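Local coordinates for putative uncharacterized protein (Archaeoglobus fulgidus, PDB 4KPP) that probably exchanges calcium ions for protons across the membrane, as a member of the sodium/calcium exchanger superfamily, at residues A[47-52]-A[213-218]; A[101-106]-A[244-249]; A[314-319]-A[358-363]. One frame throughout, in Å; residues are numbered along the deposited sequence.

Contact 1 (A[47-52]-A[213-218]); sequences SFLISW and FLFAGF
Ile-50 sends CG2 anti to its backbone N and CG1 to the other side, beside that nitrogen (chi1 -75°), and this fork meets Phe-213 with one branch and Ala-216 with the other. The contact is an antiparallel helix pair in the membrane region of a cation/proton exchanger: helix 32-60 and helix 202-221, both predicted to span the membrane, run at 152° with their local axes 8.7 Å apart. The small Ala-216 fits this spacing. Its methyl is all the side chain it has, and CB sits 3.5 Å from Ile-50 CG1 and 4.0 Å from Leu-49 CB, so a beta-branched residue and a leucine close around a small one. On one flank the Phe-213 ring crosses the isoleucine at about a right angle and offers its edge, CE1 lying 3.7 Å from Ile-50 CG2. Phe-215 on the other flank has CG anti to its backbone N (chi1 169°), and its ring edge comes against Leu-49. No hydrogen bond joins the segments; apolar packing alone carries the contact, as suits two helices within a bilayer. Leu-49 also rests on Ile-13 of helix 4-14, and the Phe-213 ring reaches Ala-53 and Ala-54 further along helix 32-60. At the Phe-215 edge, Leu-49 CD1 lies 4.0 Å from CE2 and 4.1 Å from CD2.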
loop_
_atom_site.group_PDB
_atom_site.type_symbol
_atom_site.label_atom_id
_atom_site.label_comp_id
_atom_site.label_asym_id
_atom_site.label_seq_id
_atom_site.Cartn_x
_atom_site.Cartn_y
_atom_site.Cartn_z
ATOM N N SER A 47 -3.467 12.191 -4.455
ATOM C CA SER A 47 -3.424 11.245 -3.345
ATOM C C SER A 47 -3.601 11.923 -1.985
ATOM O O SER A 47 -4.284 11.389 -1.110
ATOM C CB SER A 47 -2.126 10.434 -3.370
ATOM O OG SER A 47 -2.104 9.494 -2.312
ATOM N N PHE A 48 -2.983 13.088 -1.802
ATOM C CA PHE A 48 -3.146 13.842 -0.560
ATOM C C PHE A 48 -4.578 14.354 -0.434
ATOM O O PHE A 48 -5.145 14.379 0.660
ATOM C CB PHE A 48 -2.175 15.026 -0.487
ATOM C CG PHE A 48 -0.741 14.633 -0.267
ATOM C CD1 PHE A 48 -0.301 14.237 0.988
ATOM C CD2 PHE A 48 0.175 14.684 -1.307
ATOM C CE1 PHE A 48 1.020 13.881 1.195
ATOM C CE2 PHE A 48 1.495 14.328 -1.104
ATOM C CZ PHE A 48 1.918 13.927 0.148
ATOM N N LEU A 49 -5.149 14.769 -1.562
ATOM C CA LEU A 49 -6.529 15.241 -1.598
ATOM C C LEU A 49 -7.468 14.137 -1.139
ATOM O O LEU A 49 -8.354 14.367 -0.313
ATOM C CB LEU A 49 -6.908 15.707 -3.007
ATOM C CG LEU A 49 -6.105 16.890 -3.557
ATOM C CD1 LEU A 49 -6.393 17.111 -5.039
ATOM C CD2 LEU A 49 -6.380 18.159 -2.755
ATOM N N ILE A 50 -7.257 12.937 -1.676
ATOM C CA ILE A 50 -8.049 11.770 -1.307
ATOM C C ILE A 50 -7.925 11.469 0.183
ATOM O O ILE A 50 -8.920 11.201 0.850
ATOM C CB ILE A 50 -7.648 10.532 -2.141
ATOM C CG1 ILE A 50 -8.213 10.651 -3.556
ATOM C CG2 ILE A 50 -8.156 9.255 -1.492
ATOM C CD1 ILE A 50 -7.802 9.537 -4.483
ATOM N N SER A 51 -6.707 11.543 0.708
ATOM C CA SER A 51 -6.486 11.290 2.126
ATOM C C SER A 51 -7.173 12.341 2.991
ATOM O O SER A 51 -7.785 12.010 4.006
ATOM C CB SER A 51 -4.991 11.222 2.439
ATOM O OG SER A 51 -4.418 10.070 1.849
ATOM N N TRP A 52 -7.067 13.603 2.580
ATOM C CA TRP A 52 -7.757 14.698 3.255
ATOM C C TRP A 52 -9.259 14.470 3.245
ATOM O O TRP A 52 -9.943 14.731 4.236
ATOM C CB TRP A 52 -7.440 16.033 2.580
ATOM C CG TRP A 52 -6.066 16.541 2.864
ATOM C CD1 TRP A 52 -5.198 16.069 3.805
ATOM C CD2 TRP A 52 -5.394 17.619 2.203
ATOM N NE1 TRP A 52 -4.028 16.788 3.772
ATOM C CE2 TRP A 52 -4.123 17.746 2.798
ATOM C CE3 TRP A 52 -5.744 18.491 1.167
ATOM C CZ2 TRP A 52 -3.201 18.707 2.390
ATOM C CZ3 TRP A 52 -4.826 19.446 0.766
ATOM C CH2 TRP A 52 -3.572 19.547 1.376
ATOM N N PHE A 213 -12.985 13.974 -3.621
ATOM C CA PHE A 213 -12.892 12.575 -4.024
ATOM C C PHE A 213 -13.035 12.401 -5.535
ATOM O O PHE A 213 -12.224 11.723 -6.170
ATOM C CB PHE A 213 -13.972 11.753 -3.319
ATOM C CG PHE A 213 -13.473 10.971 -2.139
ATOM C CD1 PHE A 213 -12.244 10.335 -2.181
ATOM C CD2 PHE A 213 -14.238 10.869 -0.986
ATOM C CE1 PHE A 213 -11.785 9.612 -1.097
ATOM C CE2 PHE A 213 -13.785 10.147 0.102
ATOM C CZ PHE A 213 -12.555 9.517 0.048
ATOM N N LEU A 214 -14.071 13.009 -6.105
ATOM C CA LEU A 214 -14.334 12.870 -7.533
ATOM C C LEU A 214 -13.236 13.514 -8.368
ATOM O O LEU A 214 -12.810 12.953 -9.376
ATOM C CB LEU A 214 -15.699 13.457 -7.906
ATOM C CG LEU A 214 -16.927 12.698 -7.400
ATOM C CD1 LEU A 214 -18.201 13.430 -7.783
ATOM C CD2 LEU A 214 -16.939 11.272 -7.932
ATOM N N PHE A 215 -12.777 14.688 -7.941
ATOM C CA PHE A 215 -11.750 15.407 -8.682
ATOM C C PHE A 215 -10.413 14.684 -8.629
ATOM O O PHE A 215 -9.731 14.552 -9.640
ATOM C CB PHE A 215 -11.587 16.836 -8.162
ATOM C CG PHE A 215 -10.372 17.534 -8.704
ATOM C CD1 PHE A 215 -10.325 17.945 -10.027
ATOM C CD2 PHE A 215 -9.274 17.773 -7.894
ATOM C CE1 PHE A 215 -9.205 18.581 -10.531
ATOM C CE2 PHE A 215 -8.150 18.408 -8.393
ATOM C CZ PHE A 215 -8.117 18.812 -9.711
ATOM N N ALA A 216 -10.045 14.217 -7.440
ATOM C CA ALA A 216 -8.785 13.507 -7.260
ATOM C C ALA A 216 -8.826 12.147 -7.948
ATOM O O ALA A 216 -7.855 11.736 -8.587
ATOM C CB ALA A 216 -8.471 13.353 -5.787
ATOM N N GLY A 217 -9.956 11.457 -7.818
ATOM C CA GLY A 217 -10.148 10.172 -8.464
ATOM C C GLY A 217 -10.112 10.297 -9.975
ATOM O O GLY A 217 -9.529 9.456 -10.659
ATOM N N PHE A 218 -10.735 11.353 -10.495
ATOM C CA PHE A 218 -10.697 11.643 -11.924
ATOM C C PHE A 218 -9.268 11.903 -12.384
ATOM O O PHE A 218 -8.832 11.382 -13.411
ATOM C CB PHE A 218 -11.581 12.850 -12.247
ATOM C CG PHE A 218 -11.412 13.376 -13.646
ATOM C CD1 PHE A 218 -12.009 12.732 -14.720
ATOM C CD2 PHE A 218 -10.672 14.525 -13.885
ATOM C CE1 PHE A 218 -11.860 13.220 -16.008
ATOM C CE2 PHE A 218 -10.520 15.014 -15.172
ATOM C CZ PHE A 218 -11.115 14.361 -16.231
#

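Contact 2 (A[101-106]-A[244-249]); sequences TANMTG and LAVQWI
Asn-103 and Gln-247 bring their CA atoms within 4.5 Å where helix 96-127 and helix 242-267 run nearly parallel, at 26°, with their local axes only 7.5 Å apart. This close pair joins the two sodium/calcium exchanger family regions in the buried part of the fold. Such closeness depends on small residues, and Gly-106 is the plainest case: with no side chain, it lets its CA come against the carbonyl oxygen of Gln-247, Gly-106 CA approaching Gln-247 O to 3.3 Å in a CA-H...O contact.

Asn-103 supplies a hydrogen bond between the segments. Its CG lies anti to the backbone N (chi1 -177°), and ND2 donates to Val-246 O at 2.8 Å, with a moderately bent N-H...O angle of 149°. The donor approaches in the plane of the carbonyl, while the oxygen is tilted somewhat from the amide plane of the asparagine. An amide suits this buried place because its N-H can donate a hydrogen bond to a main-chain oxygen. Val-246 is itself part of a wider, pi-type turn at 245-249.

Val-246 packs CG1 against Asn-103 CB at 3.8 Å and, more loosely, against the Ala-102 methyl. The aliphatic part of Gln-247 lies across the other helix, its CG 3.2 Å from Ala-102 O, and the same CG sits 3.7 Å above the centre of the Trp-248 ring. That indole in turn brings CZ3 up to Gly-106 O.

Neighbouring helices enclose the pair. Helix 76-91 lends Asp-82 and Phe-85 to Asn-103, helix 311-331 covers Ala-102 with Gln-313 and Thr-105 with Thr-320, and Phe-348 of helix 338-353 meets the Trp-248 ring almost perpendicularly.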
loop_
_atom_site.group_PDB
_atom_site.type_symbol
_atom_site.label_atom_id
_atom_site.label_comp_id
_atom_site.label_asym_id
_atom_site.label_seq_id
_atom_site.Cartn_x
_atom_site.Cartn_y
_atom_site.Cartn_z
ATOM N N THR A 101 2.763 -8.257 -11.688
ATOM C CA THR A 101 3.202 -8.938 -10.477
ATOM C C THR A 101 4.436 -8.270 -9.875
ATOM O O THR A 101 4.558 -8.159 -8.656
ATOM C CB THR A 101 3.476 -10.427 -10.728
ATOM O OG1 THR A 101 2.330 -11.018 -11.354
ATOM C CG2 THR A 101 3.755 -11.137 -9.413
ATOM N N ALA A 102 5.340 -7.816 -10.738
ATOM C CA ALA A 102 6.540 -7.111 -10.295
ATOM C C ALA A 102 6.194 -5.824 -9.548
ATOM O O ALA A 102 6.816 -5.501 -8.540
ATOM C CB ALA A 102 7.457 -6.814 -11.476
ATOM N N ASN A 103 5.203 -5.092 -10.049
ATOM C CA ASN A 103 4.773 -3.850 -9.410
ATOM C C ASN A 103 4.117 -4.108 -8.057
ATOM O O ASN A 103 4.315 -3.360 -7.099
ATOM C CB ASN A 103 3.820 -3.077 -10.327
ATOM C CG ASN A 103 3.400 -1.742 -9.740
ATOM O OD1 ASN A 103 2.352 -1.632 -9.106
ATOM N ND2 ASN A 103 4.222 -0.719 -9.952
ATOM N N MET A 104 3.339 -5.182 -7.990
ATOM C CA MET A 104 2.648 -5.566 -6.767
ATOM C C MET A 104 3.634 -5.992 -5.680
ATOM O O MET A 104 3.508 -5.597 -4.519
ATOM C CB MET A 104 1.683 -6.711 -7.066
ATOM C CG MET A 104 0.720 -7.033 -5.945
ATOM S SD MET A 104 0.834 -8.763 -5.461
ATOM C CE MET A 104 2.270 -8.716 -4.425
ATOM N N THR A 105 4.605 -6.815 -6.058
ATOM C CA THR A 105 5.606 -7.296 -5.115
ATOM C C THR A 105 6.522 -6.154 -4.688
ATOM O O THR A 105 6.943 -6.075 -3.530
ATOM C CB THR A 105 6.443 -8.445 -5.709
ATOM O OG1 THR A 105 6.979 -8.043 -6.976
ATOM C CG2 THR A 105 5.581 -9.692 -5.900
ATOM N N GLY A 106 6.820 -5.264 -5.629
ATOM C CA GLY A 106 7.607 -4.084 -5.329
ATOM C C GLY A 106 6.923 -3.219 -4.291
ATOM O O GLY A 106 7.549 -2.783 -3.321
ATOM N N LEU A 244 13.155 -2.487 -13.006
ATOM C CA LEU A 244 13.533 -1.637 -11.888
ATOM C C LEU A 244 12.563 -0.464 -11.748
ATOM O O LEU A 244 12.228 -0.050 -10.637
ATOM C CB LEU A 244 14.967 -1.136 -12.058
ATOM C CG LEU A 244 16.053 -2.213 -12.169
ATOM C CD1 LEU A 244 17.420 -1.577 -12.371
ATOM C CD2 LEU A 244 16.059 -3.131 -10.948
ATOM N N ALA A 245 12.107 0.061 -12.881
ATOM C CA ALA A 245 11.153 1.164 -12.887
ATOM C C ALA A 245 9.778 0.694 -12.415
ATOM O O ALA A 245 9.156 1.319 -11.560
ATOM C CB ALA A 245 11.061 1.779 -14.280
ATOM N N VAL A 246 9.319 -0.418 -12.979
ATOM C CA VAL A 246 8.025 -1.002 -12.636
ATOM C C VAL A 246 7.954 -1.432 -11.171
ATOM O O VAL A 246 6.944 -1.222 -10.496
ATOM C CB VAL A 246 7.713 -2.220 -13.540
ATOM C CG1 VAL A 246 6.515 -3.003 -13.011
ATOM C CG2 VAL A 246 7.474 -1.769 -14.970
ATOM N N GLN A 247 9.042 -2.010 -10.678
ATOM C CA GLN A 247 9.052 -2.599 -9.344
ATOM C C GLN A 247 9.422 -1.610 -8.244
ATOM O O GLN A 247 8.891 -1.684 -7.135
ATOM C CB GLN A 247 10.003 -3.794 -9.309
ATOM C CG GLN A 247 9.872 -4.668 -8.084
ATOM C CD GLN A 247 10.567 -6.005 -8.253
ATOM O OE1 GLN A 247 10.080 -7.030 -7.781
ATOM N NE2 GLN A 247 11.712 -6.001 -8.925
ATOM N N TRP A 248 10.326 -0.681 -8.542
ATOM C CA TRP A 248 10.859 0.187 -7.493
ATOM C C TRP A 248 10.489 1.663 -7.621
ATOM O O TRP A 248 10.162 2.310 -6.625
ATOM C CB TRP A 248 12.376 0.020 -7.369
ATOM C CG TRP A 248 12.796 -1.407 -7.182
ATOM C CD1 TRP A 248 13.640 -2.123 -7.979
ATOM C CD2 TRP A 248 12.379 -2.299 -6.138
ATOM N NE1 TRP A 248 13.781 -3.398 -7.494
ATOM C CE2 TRP A 248 13.018 -3.533 -6.365
ATOM C CE3 TRP A 248 11.534 -2.172 -5.031
ATOM C CZ2 TRP A 248 12.839 -4.634 -5.527
ATOM C CZ3 TRP A 248 11.357 -3.268 -4.200
ATOM C CH2 TRP A 248 12.006 -4.482 -4.452
ATOM N N ILE A 249 10.540 2.196 -8.836
ATOM C CA ILE A 249 10.257 3.614 -9.030
ATOM C C ILE A 249 8.763 3.915 -8.976
ATOM O O ILE A 249 8.338 4.837 -8.282
ATOM C CB ILE A 249 10.859 4.153 -10.341
ATOM C CG1 ILE A 249 12.375 3.961 -10.342
ATOM C CG2 ILE A 249 10.527 5.628 -10.512
ATOM C CD1 ILE A 249 13.052 4.486 -11.590
#

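Contact 3 (A[314-319]-A[358-363]); sequences SEEVLL and EVRYII
Arg-360 reaches from helix 357-377 to two glutamates that follow one another on helix 311-331. Its NH1 lies 3.0 Å from Glu-315 OE1, a salt bridge whose hydrogen bond is weak because the N-H...O angle is only 123°. NE faces Glu-316 OE1 at 3.5 Å, a longer salt bridge. The two carboxylates are turned differently: that of Glu-315 is 20° from the guanidinium plane and that of Glu-316 is 64° from it. Arginine suits the place because its chain, extended from CG to NE, spans the gap and presents separate nitrogens to separate acids.

Tyr-361 extends the polar side through water. The water donates to Glu-315 OE2 at 2.7 Å and also lies close to Tyr-361 OH, in the plane of the ring at its edge, at a distance short enough to be doubtful. The same phenol comes near Glu-315 CG, and Tyr-361 CE1 meets Leu-318 CD2 at 4.1 Å, the two side chains crossing at about a right angle. On the apolar part of the contact, Leu-319 sets CG 3.9 Å from Arg-360 O and CD2 against Ile-363 CG2.

Further out, Glu-316 is positioned by two more arginines: Arg-109 of helix 96-127 pairs with OE2, and Arg-312, one turn earlier, with OE1. This concentration of positive charge would be expected to favour its ionised form. Gln-351 of helix 338-353 touches both Arg-360 and Leu-319.

The two helices run roughly parallel, with local axes 9.6 Å apart, leaving room for long side chains. The arrangement is a parallel helix pair joined by an interhelical salt-bridge network with a leucine-isoleucine contact beside it, apart from the calcium site in this exchanger fold.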
loop_
_atom_site.group_PDB
_atom_site.type_symbol
_atom_site.label_atom_id
_atom_site.label_comp_id
_atom_site.label_asym_id
_atom_site.label_seq_id
_atom_site.Cartn_x
_atom_site.Cartn_y
_atom_site.Cartn_z
ATOM N N SER A 314 7.602 -15.708 -9.895
ATOM C CA SER A 314 7.341 -16.680 -8.833
ATOM C C SER A 314 8.331 -16.496 -7.689
ATOM O O SER A 314 7.966 -16.574 -6.516
ATOM C CB SER A 314 7.421 -18.111 -9.368
ATOM O OG SER A 314 6.456 -18.327 -10.382
ATOM N N GLU A 315 9.588 -16.248 -8.042
ATOM C CA GLU A 315 10.618 -15.965 -7.053
ATOM C C GLU A 315 10.297 -14.667 -6.321
ATOM O O GLU A 315 10.508 -14.565 -5.114
ATOM C CB GLU A 315 11.995 -15.871 -7.721
ATOM C CG GLU A 315 12.466 -17.166 -8.359
ATOM C CD GLU A 315 13.461 -16.941 -9.485
ATOM O OE1 GLU A 315 13.902 -15.789 -9.679
ATOM O OE2 GLU A 315 13.797 -17.920 -10.183
ATOM N N GLU A 316 9.784 -13.681 -7.053
ATOM C CA GLU A 316 9.429 -12.395 -6.461
ATOM C C GLU A 316 8.307 -12.547 -5.444
ATOM O O GLU A 316 8.348 -11.946 -4.369
ATOM C CB GLU A 316 9.025 -11.385 -7.539
ATOM C CG GLU A 316 10.152 -10.971 -8.473
ATOM C CD GLU A 316 11.243 -10.177 -7.773
ATOM O OE1 GLU A 316 12.377 -10.151 -8.292
ATOM O OE2 GLU A 316 10.967 -9.570 -6.715
ATOM N N VAL A 317 7.306 -13.352 -5.791
ATOM C CA VAL A 317 6.179 -13.601 -4.898
ATOM C C VAL A 317 6.639 -14.372 -3.667
ATOM O O VAL A 317 6.250 -14.052 -2.544
ATOM C CB VAL A 317 5.051 -14.372 -5.616
ATOM C CG1 VAL A 317 4.005 -14.867 -4.625
ATOM C CG2 VAL A 317 4.411 -13.497 -6.681
ATOM N N LEU A 318 7.480 -15.380 -3.890
ATOM C CA LEU A 318 8.057 -16.172 -2.806
ATOM C C LEU A 318 8.866 -15.286 -1.859
ATOM O O LEU A 318 8.747 -15.392 -0.636
ATOM C CB LEU A 318 8.937 -17.287 -3.379
ATOM C CG LEU A 318 9.824 -18.073 -2.411
ATOM C CD1 LEU A 318 8.986 -18.765 -1.347
ATOM C CD2 LEU A 318 10.680 -19.078 -3.169
ATOM N N LEU A 319 9.677 -14.405 -2.437
ATOM C CA LEU A 319 10.494 -13.473 -1.667
ATOM C C LEU A 319 9.592 -12.556 -0.852
ATOM O O LEU A 319 9.864 -12.283 0.318
ATOM C CB LEU A 319 11.364 -12.634 -2.610
ATOM C CG LEU A 319 12.760 -12.157 -2.190
ATOM C CD1 LEU A 319 13.296 -11.165 -3.213
ATOM C CD2 LEU A 319 12.787 -11.548 -0.797
ATOM N N GLU A 358 20.210 -16.203 -7.220
ATOM C CA GLU A 358 20.860 -16.742 -6.033
ATOM C C GLU A 358 20.469 -15.954 -4.790
ATOM O O GLU A 358 20.140 -16.534 -3.756
ATOM C CB GLU A 358 22.383 -16.733 -6.195
ATOM C CG GLU A 358 22.900 -17.465 -7.429
ATOM C CD GLU A 358 22.951 -16.585 -8.668
ATOM O OE1 GLU A 358 22.484 -15.428 -8.608
ATOM O OE2 GLU A 358 23.463 -17.051 -9.707
ATOM N N VAL A 359 20.501 -14.629 -4.901
ATOM C CA VAL A 359 20.191 -13.753 -3.777
ATOM C C VAL A 359 18.715 -13.805 -3.381
ATOM O O VAL A 359 18.383 -13.772 -2.198
ATOM C CB VAL A 359 20.620 -12.303 -4.064
ATOM C CG1 VAL A 359 20.242 -11.392 -2.909
ATOM C CG2 VAL A 359 22.120 -12.249 -4.308
ATOM N N ARG A 360 17.832 -13.903 -4.368
ATOM C CA ARG A 360 16.401 -14.001 -4.099
ATOM C C ARG A 360 16.093 -15.226 -3.241
ATOM O O ARG A 360 15.291 -15.154 -2.307
ATOM C CB ARG A 360 15.598 -14.049 -5.403
ATOM C CG ARG A 360 15.810 -12.851 -6.315
ATOM C CD ARG A 360 14.901 -12.913 -7.540
ATOM N NE ARG A 360 15.341 -12.008 -8.600
ATOM C CZ ARG A 360 15.853 -12.406 -9.761
ATOM N NH1 ARG A 360 15.981 -13.698 -10.025
ATOM N NH2 ARG A 360 16.226 -11.510 -10.665
ATOM N N TYR A 361 16.740 -16.344 -3.551
ATOM C CA TYR A 361 16.544 -17.564 -2.773
ATOM C C TYR A 361 17.220 -17.498 -1.407
ATOM O O TYR A 361 16.673 -17.980 -0.413
ATOM C CB TYR A 361 17.021 -18.793 -3.550
ATOM C CG TYR A 361 16.005 -19.317 -4.542
ATOM C CD1 TYR A 361 14.952 -20.123 -4.127
ATOM C CD2 TYR A 361 16.100 -19.008 -5.892
ATOM C CE1 TYR A 361 14.021 -20.607 -5.029
ATOM C CE2 TYR A 361 15.173 -19.488 -6.803
ATOM C CZ TYR A 361 14.136 -20.286 -6.366
ATOM O OH TYR A 361 13.212 -20.763 -7.266
ATOM N N ILE A 362 18.405 -16.896 -1.359
ATOM C CA ILE A 362 19.136 -16.754 -0.105
ATOM C C ILE A 362 18.360 -15.897 0.890
ATOM O O ILE A 362 18.160 -16.295 2.038
ATOM C CB ILE A 362 20.547 -16.162 -0.327
ATOM C CG1 ILE A 362 21.469 -17.205 -0.960
ATOM C CG2 ILE A 362 21.140 -15.681 0.989
ATOM C CD1 ILE A 362 22.838 -16.666 -1.328
ATOM N N ILE A 363 17.920 -14.725 0.441
ATOM C CA ILE A 363 17.162 -13.812 1.292
ATOM C C ILE A 363 15.809 -14.412 1.679
ATOM O O ILE A 363 15.343 -14.226 2.803
ATOM C CB ILE A 363 16.967 -12.433 0.624
ATOM C CG1 ILE A 363 18.319 -11.831 0.240
ATOM C CG2 ILE A 363 16.233 -11.484 1.555
ATOM C CD1 ILE A 363 19.233 -11.590 1.416
HETATM O O HOH W 1 12.920 -20.409 -9.725
#

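In the fold
Contacts 2 and 3 are neighbours, their centres 14 Å apart on the same side of the chain's centre. They touch directly: the end of the Gln-247 side chain meets the Glu-316 carboxylate, and Thr-101 CG2 packs 3.7 Å from Val-317 CG2. Helix 311-331 thus packs against helix 96-127 as well as helix 357-377. Contact 1 stands apart, its centre 23 Å from that of contact 2 and 36 Å from that of contact 3, which lies across the chain's centre. Contacts 1 and 2 each join the two sodium/calcium exchanger family regions, and their segments alternate along the chain. All three are away from the bound calcium ion at Ile-330, Asp-333, Lys-335 and Glu-340.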